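Local coordinates for glycerol uptake operon antiterminator-related protein (Thermotoga maritima, PDB 1VKF) that is a TIM-barrel relative of glycerol-3-phosphate-responsive antiterminators and probably helps to regulate transcription of glycerol uptake genes, at residues A[47-52]-A[80-85]; A[67-70]-A[74-77]; A[174-177]-A[181-184]. All blocks are in the same frame, centred on the assembly; numbering follows the deposited sequence.

Contact 1 (A[47-52]-A[80-85])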
# COMPACT_ATOMS: atom_id res chain seq x y z
N PHE A 47 3.19 -18.37 -4.94
CA PHE A 47 3.07 -19.20 -3.75
C PHE A 47 2.80 -18.34 -2.52
O PHE A 47 2.02 -18.70 -1.65
CB PHE A 47 4.35 -19.96 -3.51
CG PHE A 47 4.79 -20.81 -4.68
CD1 PHE A 47 3.91 -21.67 -5.32
CD2 PHE A 47 6.11 -20.76 -5.12
CE1 PHE A 47 4.33 -22.46 -6.39
CE2 PHE A 47 6.54 -21.55 -6.20
CZ PHE A 47 5.64 -22.38 -6.84
N HIS A 48 3.48 -17.21 -2.45
CA HIS A 48 3.25 -16.25 -1.37
C HIS A 48 1.80 -15.80 -1.38
O HIS A 48 1.13 -15.77 -0.31
CB HIS A 48 4.20 -15.07 -1.47
CG HIS A 48 5.64 -15.43 -1.25
ND1 HIS A 48 6.67 -14.59 -1.62
CD2 HIS A 48 6.22 -16.52 -0.67
CE1 HIS A 48 7.82 -15.14 -1.29
NE2 HIS A 48 7.58 -16.31 -0.70
N LEU A 49 1.29 -15.43 -2.55
CA LEU A 49 -0.09 -15.00 -2.66
C LEU A 49 -1.12 -16.09 -2.33
O LEU A 49 -2.13 -15.80 -1.68
CB LEU A 49 -0.40 -14.44 -4.03
CG LEU A 49 0.35 -13.11 -4.30
CD1 LEU A 49 0.30 -12.71 -5.74
CD2 LEU A 49 -0.30 -12.01 -3.46
N LYS A 50 -0.87 -17.31 -2.76
CA LYS A 50 -1.73 -18.44 -2.39
C LYS A 50 -1.85 -18.55 -0.86
O LYS A 50 -2.95 -18.77 -0.36
CB LYS A 50 -1.18 -19.74 -2.95
CG LYS A 50 -1.93 -20.98 -2.43
CD LYS A 50 -1.86 -22.15 -3.36
CE LYS A 50 -2.77 -23.32 -2.88
NZ LYS A 50 -4.10 -22.83 -2.42
N ILE A 51 -0.74 -18.45 -0.14
CA ILE A 51 -0.76 -18.56 1.33
C ILE A 51 -1.72 -17.48 1.89
O ILE A 51 -2.56 -17.75 2.77
CB ILE A 51 0.65 -18.45 1.96
CG1 ILE A 51 1.50 -19.67 1.65
CG2 ILE A 51 0.55 -18.17 3.47
CD1 ILE A 51 3.03 -19.40 1.87
N LEU A 52 -1.59 -16.25 1.40
CA LEU A 52 -2.29 -15.11 1.96
C LEU A 52 -3.74 -15.12 1.52
O LEU A 52 -4.65 -14.84 2.32
CB LEU A 52 -1.62 -13.81 1.52
CG LEU A 52 -0.21 -13.61 2.11
CD1 LEU A 52 0.41 -12.36 1.46
CD2 LEU A 52 -0.22 -13.47 3.61
N LYS A 80 -1.08 -9.68 -11.38
CA LYS A 80 -2.48 -10.08 -11.37
C LYS A 80 -2.65 -11.59 -11.56
O LYS A 80 -3.37 -12.26 -10.79
CB LYS A 80 -3.28 -9.27 -12.42
CG LYS A 80 -4.78 -9.54 -12.40
CD LYS A 80 -5.42 -8.81 -11.21
CE LYS A 80 -6.95 -8.90 -11.20
NZ LYS A 80 -7.39 -10.07 -10.39
N LYS A 81 -1.93 -12.15 -12.52
CA LYS A 81 -1.94 -13.63 -12.76
C LYS A 81 -1.48 -14.43 -11.57
O LYS A 81 -1.96 -15.57 -11.30
CB LYS A 81 -1.04 -13.95 -13.95
CG LYS A 81 -1.66 -13.69 -15.31
CD LYS A 81 -1.28 -14.77 -16.34
CE LYS A 81 -2.20 -14.67 -17.56
NZ LYS A 81 -1.71 -15.44 -18.74
N ALA A 82 -0.54 -13.87 -10.81
CA ALA A 82 -0.04 -14.55 -9.63
C ALA A 82 -1.06 -14.61 -8.51
O ALA A 82 -0.86 -15.36 -7.59
CB ALA A 82 1.25 -13.91 -9.13
N GLY A 83 -2.08 -13.75 -8.57
CA GLY A 83 -3.25 -13.79 -7.68
C GLY A 83 -3.48 -12.56 -6.81
O GLY A 83 -4.30 -12.57 -5.87
N ALA A 84 -2.80 -11.47 -7.12
CA ALA A 84 -2.93 -10.22 -6.33
C ALA A 84 -4.26 -9.57 -6.59
O ALA A 84 -4.79 -9.62 -7.69
CB ALA A 84 -1.78 -9.26 -6.66
N ASP A 85 -4.79 -8.93 -5.56
CA ASP A 85 -5.96 -8.13 -5.70
C ASP A 85 -5.69 -6.76 -6.25
O ASP A 85 -6.58 -6.10 -6.81
CB ASP A 85 -6.72 -8.05 -4.39
CG ASP A 85 -7.21 -9.40 -3.94
OD1 ASP A 85 -7.93 -10.08 -4.72
OD2 ASP A 85 -6.80 -9.92 -2.89
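Leu-49 makes a buried apolar contact between two successive outer helices of the barrel, reaching from helix 45-54 to the C-terminal end of helix 73-82. The backbones come nearest at Leu-49 and Gly-83, whose CA atoms lie 6.1 Å apart, and no hydrogen bond crosses. One methyl does nearly all the work. CD1 of Leu-49 lies 3.7 Å from CB of Ala-82 and 4.1 Å from CB of Ala-84, so it touches the methyls on both sides of the glycine. The same CD1 is 3.4 Å from the carbonyl O of Ala-82 and 3.6 Å from the backbone N of Ala-84, resting on the peptide backbone where the helix ends. With CG anti to the carbonyl carbon (chi1 -67°), the leucine branch is carried across to that turn.

Gly-83 gives the turn its shape. Its phi of 118° and its bond from N to Lys-80 O, 3.0 Å long, belong to a Schellman motif closing the helix. A CB here would press against the preceding carbonyl O, so the backbone angles alone ask for glycine; toward Leu-49 it would find an ordinary packing distance.

Toward the barrel, the pair rests on strand 58-62, where Leu-49 also packs on Val-59 and Val-61 and Ala-84 on Val-61. On the far side of the turn the chain runs directly into the next barrel strand, and the Asp-85 carboxylate there is held by Lys-53 and by the backbone N of Val-59. Neighbouring helices packed together over the strand that links them are typical of the repeated beta-alpha units of a TIM barrel.

Contact 2 (A[67-70]-A[74-77])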
# COMPACT_ATOMS: atom_id res chain seq x y z
N ASN A 67 11.51 -8.89 -6.40
CA ASN A 67 12.81 -9.14 -6.99
C ASN A 67 12.69 -9.91 -8.29
O ASN A 67 12.03 -10.96 -8.35
CB ASN A 67 13.69 -9.91 -6.08
CG ASN A 67 14.27 -9.07 -4.93
OD1 ASN A 67 14.17 -7.86 -4.92
ND2 ASN A 67 14.91 -9.74 -3.99
N GLY A 68 13.36 -9.41 -9.33
CA GLY A 68 13.23 -10.00 -10.65
C GLY A 68 12.16 -9.41 -11.57
O GLY A 68 12.20 -9.72 -12.76
N LEU A 69 11.20 -8.63 -11.06
CA LEU A 69 10.13 -8.05 -11.82
C LEU A 69 10.57 -6.68 -12.31
O LEU A 69 11.23 -5.90 -11.57
CB LEU A 69 8.83 -7.88 -10.96
CG LEU A 69 7.50 -7.61 -11.66
CD1 LEU A 69 7.12 -8.68 -12.57
CD2 LEU A 69 6.43 -7.40 -10.59
N GLY A 70 10.10 -6.34 -13.50
CA GLY A 70 10.32 -5.01 -14.09
C GLY A 70 9.09 -4.10 -13.95
O GLY A 70 8.24 -4.26 -13.08
N GLU A 74 3.09 -5.57 -18.76
CA GLU A 74 3.35 -6.99 -18.61
C GLU A 74 3.68 -7.39 -17.16
O GLU A 74 3.15 -8.39 -16.67
CB GLU A 74 4.44 -7.48 -19.57
CG GLU A 74 4.16 -7.23 -21.04
CD GLU A 74 4.53 -5.84 -21.57
OE1 GLU A 74 4.92 -4.93 -20.79
OE2 GLU A 74 4.39 -5.65 -22.80
N ALA A 75 4.47 -6.57 -16.46
CA ALA A 75 4.73 -6.78 -15.04
C ALA A 75 3.47 -6.73 -14.20
O ALA A 75 3.23 -7.58 -13.34
CB ALA A 75 5.76 -5.81 -14.52
N ILE A 76 2.62 -5.74 -14.47
CA ILE A 76 1.37 -5.61 -13.71
C ILE A 76 0.44 -6.81 -13.94
O ILE A 76 -0.12 -7.37 -12.98
CB ILE A 76 0.63 -4.30 -14.07
CG1 ILE A 76 1.39 -3.05 -13.65
CG2 ILE A 76 -0.77 -4.32 -13.48
CD1 ILE A 76 1.05 -1.84 -14.49
N LEU A 77 0.32 -7.24 -15.21
CA LEU A 77 -0.46 -8.42 -15.57
C LEU A 77 0.12 -9.70 -14.96
O LEU A 77 -0.66 -10.57 -14.57
CB LEU A 77 -0.61 -8.61 -17.09
CG LEU A 77 -1.43 -7.50 -17.72
CD1 LEU A 77 -1.44 -7.65 -19.23
CD2 LEU A 77 -2.83 -7.46 -17.12
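The carbonyl O of Gly-70 is the polar atom at the closest approach here, and what it meets is a methyl: CB of Ala-75, 3.3 Å away. The methyl comes at the oxygen from the side, with an angle of about 106° at O between the carbonyl carbon and CB. No hydrogen bond joins 67-70 to 74-77, so the loop leans on the first part of helix 73-82 through van der Waals contact.

Ala-75 offers little more than that one methyl, yet both touching loop residues use it. Besides the Gly-70 carbonyl, the isobutyl group of Leu-69 packs against it, with CD1 of Leu-69 3.7 Å from CB of Ala-75. CD1 is also 3.9 Å from CA of Ala-75, and CG of Leu-69 stands 3.8 Å from the same CB. The leucine therefore lies alongside the helix flank with its branch point as well as one methyl. Its reach follows from the first torsion: CG is trans to the backbone N (chi1 -165°), which extends the side chain from the loop to the helix. The short alanine lets the loop come this close, the CA atoms of Gly-70 and Ala-75 being 5.9 Å apart. Gly-70 itself has room for a CB, so its lack of a side chain is not what allows the approach.

Farther along helix 73-82, Leu-69 also touches Phe-78 and Val-79, so it lies along one face of the helix over about a turn. Ala-75 meets Met-63, in the loop after strand 58-62, and Asn-67 makes backbone hydrogen bonds to Ser-40, near the end of strand 34-41, and to Ile-42 just after it; the loop thus bridges the strand ends and this outer helix.

Contact 3 (A[174-177]-A[181-184])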
# COMPACT_ATOMS: atom_id res chain seq x y z
N ILE A 174 -3.73 2.65 8.33
CA ILE A 174 -2.29 2.60 8.47
C ILE A 174 -1.77 1.22 8.09
O ILE A 174 -2.28 0.23 8.59
CB ILE A 174 -1.88 2.81 9.96
CG1 ILE A 174 -2.29 4.20 10.46
CG2 ILE A 174 -0.41 2.57 10.14
CD1 ILE A 174 -2.18 4.36 11.98
N SER A 175 -0.76 1.17 7.24
CA SER A 175 -0.07 -0.02 6.89
C SER A 175 1.12 -0.18 7.82
O SER A 175 1.96 0.70 7.93
CB SER A 175 0.40 -0.02 5.43
OG SER A 175 1.27 -1.15 5.21
N THR A 176 1.21 -1.32 8.50
CA THR A 176 2.32 -1.59 9.44
C THR A 176 2.57 -3.07 9.60
O THR A 176 1.64 -3.89 9.46
CB THR A 176 1.95 -1.01 10.85
OG1 THR A 176 2.95 -1.35 11.83
CG2 THR A 176 0.63 -1.58 11.35
N SER A 177 3.82 -3.42 9.89
CA SER A 177 4.20 -4.84 10.16
C SER A 177 4.18 -5.16 11.66
O SER A 177 4.50 -6.30 12.09
CB SER A 177 5.57 -5.21 9.56
OG SER A 177 6.63 -4.55 10.23
N LEU A 181 0.25 -3.54 16.83
CA LEU A 181 -0.75 -2.67 16.21
C LEU A 181 -1.86 -3.46 15.52
O LEU A 181 -3.04 -3.03 15.50
CB LEU A 181 -0.14 -1.66 15.22
CG LEU A 181 0.85 -0.67 15.85
CD1 LEU A 181 1.39 0.29 14.79
CD2 LEU A 181 0.18 0.08 17.00
N TRP A 182 -1.54 -4.64 15.01
CA TRP A 182 -2.56 -5.49 14.36
C TRP A 182 -3.70 -5.85 15.33
O TRP A 182 -4.84 -6.08 14.90
CB TRP A 182 -1.97 -6.77 13.83
CG TRP A 182 -0.99 -6.62 12.69
CD1 TRP A 182 -0.56 -5.47 12.10
CD2 TRP A 182 -0.29 -7.69 12.04
NE1 TRP A 182 0.36 -5.75 11.12
CE2 TRP A 182 0.56 -7.11 11.07
CE3 TRP A 182 -0.28 -9.09 12.19
CZ2 TRP A 182 1.36 -7.87 10.23
CZ3 TRP A 182 0.53 -9.84 11.37
CH2 TRP A 182 1.34 -9.23 10.41
N LYS A 183 -3.39 -5.85 16.62
CA LYS A 183 -4.34 -6.29 17.65
C LYS A 183 -5.12 -5.14 18.25
O LYS A 183 -6.02 -5.39 19.03
CB LYS A 183 -3.56 -7.01 18.75
CG LYS A 183 -3.02 -8.36 18.36
CD LYS A 183 -2.26 -9.00 19.51
CE LYS A 183 -1.27 -10.05 19.06
NZ LYS A 183 -1.88 -11.19 18.31
N MSE A 184 -4.77 -3.89 17.94
CA MSE A 184 -5.26 -2.79 18.80
C MSE A 184 -6.77 -2.62 18.68
O MSE A 184 -7.34 -2.95 17.63
CB MSE A 184 -4.51 -1.49 18.46
CG MSE A 184 -4.87 -0.93 17.14
SE MSE A 184 -3.70 0.71 16.80
CE MSE A 184 -4.50 1.80 18.03
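Strand 173-176 ends at Thr-176, and the chain doubles back through a tight loop so that the short helix 179-182 brings Leu-181 to within 7.5 Å of it, CA to CA. This is the last strand-to-helix turn of the TIM barrel.

Trp-182 is the polar anchor. Its indole NE1 donates to the carbonyl O of Thr-176 over 2.8 Å in an almost perfectly straight bond of 179°. The oxygen lies in the plane of the indole, at the ring edge, but from the acceptor's side the N-H arrives above the carbonyl plane, 39° out of it. Replacing the tryptophan with a phenylalanine would probably leave that carbonyl without its indole donor and the ring with no bond to fix its rotation.

Next to this bond, Thr-176 and Leu-181 meet with their side chains crossing at about a right angle. OG1 of Thr-176 stands trans to the backbone N (chi1 175°), leaving CG2 to pack 3.9 Å from CB of Leu-181. CD1 of Leu-181 touches both branches, 4.0 Å from CG2 and 3.7 Å from OG1 of Thr-176. That hydroxyl finds its polar partner in the backbone N of Ser-178.

Ile-17 and Ala-19 of the first strand and Pro-32 also pack against the indole. Ser-175 and Ser-177 turn their hydroxyls to a bound citrate, probably from the crystallisation liquor, which may mark a pocket. Farther along the same edge of the indole, two bonds from NE1, CZ2 of Trp-182 lies 4.0 Å from the carbonyl O of Ser-177, which accepts a hydrogen bond from NH1 of Arg-179.

Overall arrangement
Contacts 1 and 2 share helix 73-82: contact 2 leans a loop on its first part, and contact 1 seals its far end against the preceding helix. Their centres are about 14 Å apart. Contact 3, where the last strand turns into the final short helix, stands apart, its centre about 28 Å from that of contact 2, across the chain's centre, and about 21 Å from that of contact 1. Contact 1 is buried, whereas contacts 2 and 3 are only partly so. The chemistry follows the elements joined rather than the burial. Methyls and backbone suffice between the outer elements in contacts 1 and 2, while contact 3 adds an indole-to-carbonyl hydrogen bond beside the citrate site.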